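Local structure of LP1413 - SCCmec type IV-encoded DNA binding protein (Staphylococcus aureus, 6BTC) at residues K3-K6 / Q7-K10; V39-T43 / N44-E48; R51-A54 / Y55-Y59; G69-G73 / S74-Q78. The protein probably binds DNA, and single strands in particular, as a small protein of winged-helix topology encoded by a staphylococcal cassette chromosome. All blocks are in the same frame, centred on the assembly; numbering follows the deposited sequence.

How the contacts relate
From the N terminus, contact 1 closes the first turn of helix 6-21 and contact 2 the first turn of helix 43-59. Contact 3 lies further along the same helix, and contact 4 closes the hairpin of strands 65-71 and 74-79, the wing of this winged-helix fold. All four are local and follow in series; none nests or crosses. In space they are more connected: Gln8 of contact 1 bonds to Asp45 of contact 2, joining the two helix starts, while Tyr77 of 74-78 packs on Phe53, Ala54 and Ile57 of contact 3, tying wing to helix. Contacts 1 and 4 lie on opposite sides of the chain's centre, their own centres about 26 Å apart.

Contact 1. Residues K3-K6 / Q7-K10; sequences KKSK and QQEK
The backbone passes from an extended course at Lys4 and Ser5 into helix at Lys6, and Ser5 O takes a nearly straight bond from Glu9 N (3.1 Å, 171° at the hydrogen). Ser5 is the N-cap of helix 6-21, the first helix of the winged-helix fold: its OG accepts from Gln8 N at 3.4 Å, a long and weak capping bond. Ser5 O makes a second weak bond to the same amide. Serine suits the place because its hydroxyl is short enough to turn back to a first-turn N-H that lacks the usual carbonyl four residues earlier within the helix. The extended Gln8 side chain runs past the cap, with OE1 3.6 Å from Ser5 CB, while its NE2 bonds to Asp45 on helix 43-59. The next rung of the helix runs from Lys10 N to Lys6 O, 3.2 Å, and the extended Lys10 chain starts out past the same oxygen.

Glu9 and Lys4 meet on another side. A bend in the glutamate chain (chi2 -71°) brings its carboxylate back toward the extended chain that leads into the helix, where Glu9 OE2 lies 3.8 Å from Lys4 CB and the two side chains cross at about a right angle. The opposite charges probably attract, although Lys4 NZ stays 4.7 Å from Glu9 OE2. The other oxygen, OE1, has a long, weak ion pair with Arg52. An acid this near the start of the helix would probably be favoured by its dipole. A water bridges the gap, weakly held by Lys4 NZ but donating to Glu9 OE2 at 2.7 Å.

Contact 2. Residues V39-T43 / N44-E48; sequences VVCST and NDQRE
Thr43 and Arg47, one helical turn apart, lie side by side and point the same way, so that the methyl of the threonine sits on the flat end of the arginine. Thr43 CG2 is over the centre of one guanidinium face, 3.4 Å from Arg47 CZ. The methyl gets there because it stands trans to the threonine's own backbone N, with OG1 beside that N (chi1 -58°). Arginine suits this exposed flank: its long, nearly straight chain runs past Thr43 O and carries the charge outward, while the weakly hydrated face of its guanidinium accepts a methyl.

The serine-aspartate pair is arranged quite differently. Ser42 is the N-cap of helix 43-59, the helix that takes the recognition position in a winged-helix fold, and its OG accepts from Asp45 N at 3.2 Å. Serine suits the cap because its short side chain sets an acceptor within range of that amide. The Asp45 carboxyl carbon, CG, comes within 3.3 Å of Ser42 OG, but the carboxylate turns its bonding elsewhere, OD1 taking a hydrogen bond from Gln8 on helix 6-21. Asp45 stands in the first turn, whose N-H groups would probably favour its charge.

Behind the cap, Gln46 N bonds to Ser42 O at 3.0 Å, and Gln46 CG passes close to that carbonyl. Cys41, whose side chain also touches Leu11 of the first helix, rests SG against Gln46 CG at 3.9 Å.

Contact 3. Residues R51-A54 / Y55-Y59; sequences RRFA and YWIKY
Arg51 opens this part of helix 43-59, the recognition-position helix of the winged-helix fold, and Tyr55 N donates to Arg51 O at 3.2 Å. Arg51 O also lies at the edge of the Tyr55 ring, in its plane and 3.3 Å from Tyr55 CD1, so the ring meets it with a weakly positive C-H rather than its electron-rich face.

Arg52 O takes Trp56 N at 3.1 Å, the donor standing 37° above the carbonyl plane. The Arg52 side chain leaves the turn, fully extended, for a cation-pi contact with Tyr12 on helix 6-21.

Phe53 is buried and faces that first helix, touching Ile15 and Ile16. Phe53 O accepts from Ile57 N at 3.0 Å. With CG trans to the backbone N (chi1 172°), as in Trp56, the Phe53 ring meets the indole obliquely, the planes 31° apart and Phe53 CE1 3.7 Å from Trp56 CZ3. The far end, CZ, meets Ile57 CD1. Bulky apolar groups suit this inward side.

Ala54 is small enough to let Tyr77 of the wing close in. Lys58 N bonds weakly to Ala54 O, and Ile57 CG2 lies 3.3 Å from that oxygen.

Contact 4. Residues G69-G73 / S74-Q78; sequences GTKNG and SLLYQ
Gly69 and Leu76 face each other as an antiparallel hydrogen-bonded pair near the tip of the hairpin of strands 65-71 and 74-79, the wing of the winged-helix fold. The tight part is the backbone ladder and the leucine set against it. Leu76 N donates to Gly69 O at 2.9 Å, and Leu76 CB packs 3.5 Å from Gly69 O. The backbone of Gly69 (phi 161°, psi -151°) lies in a region that glycine readily adopts. Lys71 N donates to Ser74 O at 2.8 Å, with Thr70 and Leu75 as the non-hydrogen-bonded pair between. Ser74 O is further crowded by Thr70, whose CA makes a CH...O contact with it at 3.0 Å and whose CB is close by. Threonine suits this place, since its branched CB favours an extended chain. The N-to-C directions of these short segments make 118°, so the hairpin is strongly twisted.

A type I' turn from Lys71 to Ser74 closes the hairpin, and Ser74 N bonds back to Lys71 O at 3.1 Å. Asn72 and Gly73 fill the two central positions with positive phi, which asparagine and glycine tolerate better than other residues do; this Asn-Gly pair is the classic sequence for the turn.

Beyond the ladder the contact is looser and more open to solvent. The Asn72 side chain leads away from the returning strand. The end of Lys71 leads away too, to a salt bridge of NZ with Glu32, after its extended chain has crossed the leucine at a slant, Lys71 CD 4.0 Å from Leu76 CD1.

Contact 1. Residues K3-K6 / Q7-K10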
# COMPACT_ATOMS: atom_id res chain seq x y z
N LYS A 3 22.10 -2.82 -3.42
CA LYS A 3 21.97 -2.31 -2.07
C LYS A 3 20.50 -2.01 -1.75
O LYS A 3 19.74 -1.57 -2.62
CB LYS A 3 22.81 -1.04 -1.88
CG LYS A 3 23.12 -0.73 -0.42
CD LYS A 3 23.89 0.58 -0.27
CE LYS A 3 24.28 0.83 1.19
NZ LYS A 3 23.11 0.75 2.12
N LYS A 4 20.11 -2.26 -0.50
CA LYS A 4 18.72 -2.04 -0.10
C LYS A 4 18.61 -2.10 1.42
O LYS A 4 19.45 -2.68 2.10
CB LYS A 4 17.79 -3.08 -0.74
CG LYS A 4 18.18 -4.52 -0.47
CD LYS A 4 17.40 -5.49 -1.34
CE LYS A 4 17.85 -5.43 -2.79
NZ LYS A 4 17.00 -6.28 -3.66
N SER A 5 17.53 -1.49 1.92
CA SER A 5 17.22 -1.47 3.35
C SER A 5 16.36 -2.68 3.69
O SER A 5 15.21 -2.77 3.26
CB SER A 5 16.51 -0.17 3.70
OG SER A 5 16.00 -0.19 5.02
N LYS A 6 16.91 -3.61 4.49
CA LYS A 6 16.14 -4.78 4.90
C LYS A 6 14.86 -4.39 5.61
O LYS A 6 13.82 -5.05 5.45
CB LYS A 6 16.99 -5.67 5.81
CG LYS A 6 18.14 -6.41 5.13
CD LYS A 6 17.65 -7.56 4.26
CE LYS A 6 18.67 -8.70 4.22
NZ LYS A 6 18.26 -9.79 3.30
N GLN A 7 14.90 -3.31 6.39
CA GLN A 7 13.74 -2.90 7.17
C GLN A 7 12.60 -2.43 6.27
O GLN A 7 11.42 -2.73 6.53
CB GLN A 7 14.13 -1.78 8.13
CG GLN A 7 15.36 -2.08 9.00
CD GLN A 7 16.04 -0.81 9.49
OE1 GLN A 7 16.46 0.03 8.69
NE2 GLN A 7 16.16 -0.67 10.81
N GLN A 8 12.91 -1.68 5.21
CA GLN A 8 11.86 -1.18 4.33
C GLN A 8 11.32 -2.29 3.43
O GLN A 8 10.12 -2.33 3.17
CB GLN A 8 12.40 -0.02 3.49
CG GLN A 8 12.68 1.22 4.31
CD GLN A 8 13.49 2.25 3.54
OE1 GLN A 8 13.89 2.01 2.40
NE2 GLN A 8 13.73 3.40 4.17
N GLU A 9 12.18 -3.20 2.99
CA GLU A 9 11.70 -4.35 2.24
C GLU A 9 10.64 -5.11 3.02
O GLU A 9 9.66 -5.58 2.44
CB GLU A 9 12.86 -5.29 1.88
CG GLU A 9 13.93 -4.68 0.99
CD GLU A 9 13.47 -4.46 -0.45
OE1 GLU A 9 12.53 -5.17 -0.90
OE2 GLU A 9 14.05 -3.58 -1.12
N LYS A 10 10.84 -5.25 4.34
CA LYS A 10 9.90 -6.04 5.14
C LYS A 10 8.57 -5.32 5.27
O LYS A 10 7.51 -5.93 5.09
CB LYS A 10 10.50 -6.32 6.52
CG LYS A 10 11.57 -7.41 6.54
CD LYS A 10 12.07 -7.68 7.96
CE LYS A 10 13.23 -8.68 7.97
NZ LYS A 10 13.78 -8.89 9.34
O HOH W 1 14.31 -4.05 -3.73

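Contact 2. Residues V39-T43 / N44-E48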
# COMPACT_ATOMS: atom_id res chain seq x y z
N VAL A 39 5.81 -4.53 13.72
CA VAL A 39 7.16 -4.10 14.04
C VAL A 39 7.21 -2.58 14.05
O VAL A 39 6.53 -1.90 13.29
CB VAL A 39 8.17 -4.70 13.03
CG1 VAL A 39 9.52 -4.00 13.12
CG2 VAL A 39 8.32 -6.19 13.27
N VAL A 40 8.03 -2.05 14.95
CA VAL A 40 8.31 -0.63 15.00
C VAL A 40 9.28 -0.28 13.89
O VAL A 40 10.20 -1.06 13.58
CB VAL A 40 8.87 -0.23 16.38
CG1 VAL A 40 9.31 1.23 16.40
CG2 VAL A 40 7.85 -0.51 17.48
N CYS A 41 9.09 0.88 13.27
CA CYS A 41 10.08 1.37 12.31
C CYS A 41 10.06 2.89 12.32
O CYS A 41 9.08 3.52 12.72
CB CYS A 41 9.83 0.82 10.89
SG CYS A 41 8.12 0.83 10.36
N SER A 42 11.17 3.46 11.87
CA SER A 42 11.34 4.90 11.92
C SER A 42 10.31 5.59 11.03
O SER A 42 9.76 5.01 10.10
CB SER A 42 12.74 5.28 11.45
OG SER A 42 13.05 4.63 10.23
N THR A 43 10.07 6.86 11.34
CA THR A 43 9.29 7.70 10.44
C THR A 43 9.92 7.72 9.05
O THR A 43 9.21 7.74 8.03
CB THR A 43 9.19 9.10 11.01
OG1 THR A 43 8.58 9.04 12.30
CG2 THR A 43 8.37 10.00 10.09
N ASN A 44 11.25 7.70 8.98
CA ASN A 44 11.91 7.74 7.69
C ASN A 44 11.57 6.50 6.87
O ASN A 44 11.29 6.60 5.67
CB ASN A 44 13.43 7.85 7.89
CG ASN A 44 14.11 8.54 6.73
OD1 ASN A 44 14.54 7.88 5.77
ND2 ASN A 44 14.20 9.86 6.80
N ASP A 45 11.61 5.32 7.50
CA ASP A 45 11.29 4.09 6.79
C ASP A 45 9.80 4.02 6.44
O ASP A 45 9.44 3.38 5.45
CB ASP A 45 11.71 2.89 7.63
CG ASP A 45 13.21 2.66 7.62
OD1 ASP A 45 13.91 3.28 6.79
OD2 ASP A 45 13.70 1.85 8.43
N GLN A 46 8.94 4.67 7.23
CA GLN A 46 7.52 4.67 6.92
C GLN A 46 7.25 5.47 5.65
O GLN A 46 6.51 5.02 4.77
CB GLN A 46 6.72 5.25 8.10
CG GLN A 46 6.66 4.33 9.31
CD GLN A 46 5.79 4.88 10.44
OE1 GLN A 46 5.52 6.08 10.50
NE2 GLN A 46 5.37 4.00 11.33
N ARG A 47 7.86 6.65 5.54
CA ARG A 47 7.59 7.52 4.40
C ARG A 47 8.21 6.98 3.12
O ARG A 47 7.60 7.08 2.04
CB ARG A 47 8.09 8.93 4.71
CG ARG A 47 7.25 9.61 5.78
CD ARG A 47 7.90 10.88 6.29
NE ARG A 47 7.03 11.58 7.23
CZ ARG A 47 7.43 12.54 8.06
NH1 ARG A 47 8.70 12.92 8.08
NH2 ARG A 47 6.55 13.11 8.88
N GLU A 48 9.40 6.40 3.19
CA GLU A 48 9.98 5.79 2.00
C GLU A 48 9.07 4.69 1.45
O GLU A 48 8.82 4.62 0.24
CB GLU A 48 11.37 5.22 2.31
CG GLU A 48 12.02 4.45 1.15
CD GLU A 48 12.14 5.28 -0.13
OE1 GLU A 48 12.07 6.52 -0.04
OE2 GLU A 48 12.32 4.68 -1.22

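Contact 3. Residues R51-A54 / Y55-Y59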
# COMPACT_ATOMS: atom_id res chain seq x y z
N ARG A 51 5.87 6.04 -0.25
CA ARG A 51 6.03 6.55 -1.61
C ARG A 51 6.28 5.42 -2.59
O ARG A 51 5.73 5.42 -3.70
CB ARG A 51 7.16 7.58 -1.65
CG ARG A 51 6.78 8.93 -1.01
CD ARG A 51 7.89 9.99 -1.16
NE ARG A 51 8.88 9.94 -0.08
CZ ARG A 51 8.88 10.75 0.99
NH1 ARG A 51 7.96 11.70 1.14
NH2 ARG A 51 9.82 10.62 1.91
N ARG A 52 7.08 4.42 -2.22
CA ARG A 52 7.24 3.28 -3.11
C ARG A 52 5.91 2.57 -3.33
O ARG A 52 5.68 1.96 -4.38
CB ARG A 52 8.28 2.31 -2.55
CG ARG A 52 8.53 1.11 -3.45
CD ARG A 52 9.40 0.06 -2.81
NE ARG A 52 9.55 -1.09 -3.70
CZ ARG A 52 10.17 -2.21 -3.38
NH1 ARG A 52 10.72 -2.36 -2.18
NH2 ARG A 52 10.25 -3.20 -4.28
N PHE A 53 5.00 2.64 -2.34
CA PHE A 53 3.69 2.01 -2.47
C PHE A 53 2.78 2.83 -3.36
O PHE A 53 2.12 2.29 -4.24
CB PHE A 53 3.06 1.84 -1.09
CG PHE A 53 1.64 1.37 -1.12
CD1 PHE A 53 1.33 0.06 -1.42
CD2 PHE A 53 0.61 2.25 -0.84
CE1 PHE A 53 0.02 -0.37 -1.44
CE2 PHE A 53 -0.70 1.83 -0.87
CZ PHE A 53 -0.99 0.52 -1.17
N ALA A 54 2.76 4.14 -3.14
CA ALA A 54 1.91 5.02 -3.92
C ALA A 54 2.22 4.95 -5.41
O ALA A 54 1.32 5.17 -6.24
CB ALA A 54 2.07 6.45 -3.42
N TYR A 55 3.46 4.63 -5.78
CA TYR A 55 3.84 4.59 -7.19
C TYR A 55 3.72 3.18 -7.76
O TYR A 55 3.39 3.02 -8.95
CB TYR A 55 5.26 5.16 -7.37
CG TYR A 55 5.24 6.68 -7.38
CD1 TYR A 55 5.13 7.41 -6.21
CD2 TYR A 55 5.28 7.39 -8.58
CE1 TYR A 55 5.07 8.79 -6.21
CE2 TYR A 55 5.23 8.78 -8.59
CZ TYR A 55 5.12 9.47 -7.41
OH TYR A 55 5.06 10.85 -7.41
N TRP A 56 3.93 2.16 -6.93
CA TRP A 56 3.62 0.80 -7.34
C TRP A 56 2.17 0.68 -7.76
O TRP A 56 1.84 0.09 -8.80
CB TRP A 56 3.90 -0.15 -6.18
CG TRP A 56 3.40 -1.52 -6.38
CD1 TRP A 56 3.95 -2.49 -7.16
CD2 TRP A 56 2.23 -2.10 -5.79
NE1 TRP A 56 3.21 -3.64 -7.10
CE2 TRP A 56 2.14 -3.42 -6.26
CE3 TRP A 56 1.25 -1.63 -4.91
CZ2 TRP A 56 1.12 -4.28 -5.87
CZ3 TRP A 56 0.25 -2.48 -4.53
CH2 TRP A 56 0.18 -3.79 -5.01
N ILE A 57 1.27 1.25 -6.96
CA ILE A 57 -0.15 1.04 -7.14
C ILE A 57 -0.65 1.87 -8.31
O ILE A 57 -1.57 1.47 -9.02
CB ILE A 57 -0.87 1.37 -5.82
CG1 ILE A 57 -2.24 0.69 -5.73
CG2 ILE A 57 -0.99 2.86 -5.62
CD1 ILE A 57 -2.85 0.73 -4.32
N LYS A 58 -0.03 3.01 -8.55
CA LYS A 58 -0.50 3.94 -9.57
C LYS A 58 0.05 3.65 -10.96
O LYS A 58 -0.53 4.15 -11.94
CB LYS A 58 -0.14 5.37 -9.17
CG LYS A 58 -0.62 6.41 -10.16
CD LYS A 58 -0.35 7.81 -9.64
CE LYS A 58 -0.82 8.86 -10.63
NZ LYS A 58 -0.61 10.25 -10.12
N TYR A 59 1.12 2.87 -11.09
CA TYR A 59 1.80 2.70 -12.37
C TYR A 59 2.06 1.25 -12.72
O TYR A 59 2.61 0.97 -13.79
CB TYR A 59 3.13 3.47 -12.39
CG TYR A 59 2.94 4.97 -12.39
CD1 TYR A 59 2.39 5.62 -13.48
CD2 TYR A 59 3.31 5.73 -11.29
CE1 TYR A 59 2.21 6.99 -13.49
CE2 TYR A 59 3.13 7.11 -11.29
CZ TYR A 59 2.58 7.73 -12.40
OH TYR A 59 2.38 9.09 -12.42

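Contact 4. Residues G69-G73 / S74-Q78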
# COMPACT_ATOMS: atom_id res chain seq x y z
N GLY A 69 -10.47 9.10 -4.23
CA GLY A 69 -10.60 10.37 -3.54
C GLY A 69 -9.45 10.54 -2.55
O GLY A 69 -8.36 10.01 -2.75
N THR A 70 -9.73 11.28 -1.49
CA THR A 70 -8.76 11.48 -0.43
C THR A 70 -9.45 11.30 0.92
O THR A 70 -10.67 11.44 1.03
CB THR A 70 -8.12 12.87 -0.48
OG1 THR A 70 -9.13 13.85 -0.23
CG2 THR A 70 -7.50 13.13 -1.85
N LYS A 71 -8.64 11.02 1.94
CA LYS A 71 -9.13 10.85 3.30
C LYS A 71 -8.04 11.30 4.25
O LYS A 71 -6.95 10.72 4.27
CB LYS A 71 -9.50 9.39 3.56
CG LYS A 71 -10.19 9.12 4.88
CD LYS A 71 -10.36 7.62 5.07
CE LYS A 71 -11.14 7.29 6.34
NZ LYS A 71 -11.31 5.82 6.51
N ASN A 72 -8.32 12.34 5.04
CA ASN A 72 -7.34 12.88 5.98
C ASN A 72 -6.05 13.28 5.26
O ASN A 72 -4.94 12.97 5.69
CB ASN A 72 -7.05 11.86 7.09
CG ASN A 72 -8.29 11.49 7.87
OD1 ASN A 72 -9.13 12.34 8.16
ND2 ASN A 72 -8.41 10.21 8.23
N GLY A 73 -6.21 13.97 4.13
CA GLY A 73 -5.08 14.45 3.37
C GLY A 73 -4.28 13.40 2.65
O GLY A 73 -3.28 13.74 2.00
N SER A 74 -4.66 12.13 2.74
CA SER A 74 -3.98 11.06 2.02
C SER A 74 -4.85 10.59 0.86
O SER A 74 -6.05 10.86 0.81
CB SER A 74 -3.67 9.88 2.95
OG SER A 74 -2.75 10.26 3.95
N LEU A 75 -4.22 9.90 -0.08
CA LEU A 75 -4.96 9.28 -1.16
C LEU A 75 -5.83 8.15 -0.61
O LEU A 75 -5.38 7.36 0.23
CB LEU A 75 -4.02 8.74 -2.23
CG LEU A 75 -3.29 9.78 -3.09
CD1 LEU A 75 -2.35 9.07 -4.04
CD2 LEU A 75 -4.26 10.64 -3.87
N LEU A 76 -7.07 8.09 -1.07
CA LEU A 76 -7.99 7.01 -0.73
C LEU A 76 -8.04 6.01 -1.88
O LEU A 76 -8.40 6.37 -3.01
CB LEU A 76 -9.39 7.55 -0.44
CG LEU A 76 -10.39 6.54 0.13
CD1 LEU A 76 -9.91 5.95 1.46
CD2 LEU A 76 -11.74 7.19 0.31
N TYR A 77 -7.68 4.77 -1.60
CA TYR A 77 -7.74 3.69 -2.57
C TYR A 77 -8.97 2.82 -2.34
O TYR A 77 -9.61 2.86 -1.29
CB TYR A 77 -6.48 2.82 -2.49
CG TYR A 77 -5.19 3.59 -2.65
CD1 TYR A 77 -4.73 3.96 -3.91
CD2 TYR A 77 -4.42 3.93 -1.55
CE1 TYR A 77 -3.55 4.66 -4.06
CE2 TYR A 77 -3.24 4.63 -1.68
CZ TYR A 77 -2.81 4.99 -2.94
OH TYR A 77 -1.63 5.69 -3.08
N GLN A 78 -9.30 2.03 -3.36
CA GLN A 78 -10.37 1.06 -3.27
C GLN A 78 -9.92 -0.22 -3.95
O GLN A 78 -9.41 -0.18 -5.07
CB GLN A 78 -11.66 1.57 -3.93
CG GLN A 78 -12.79 0.55 -3.89
CD GLN A 78 -14.09 1.11 -4.42
OE1 GLN A 78 -14.13 1.76 -5.46
NE2 GLN A 78 -15.16 0.87 -3.69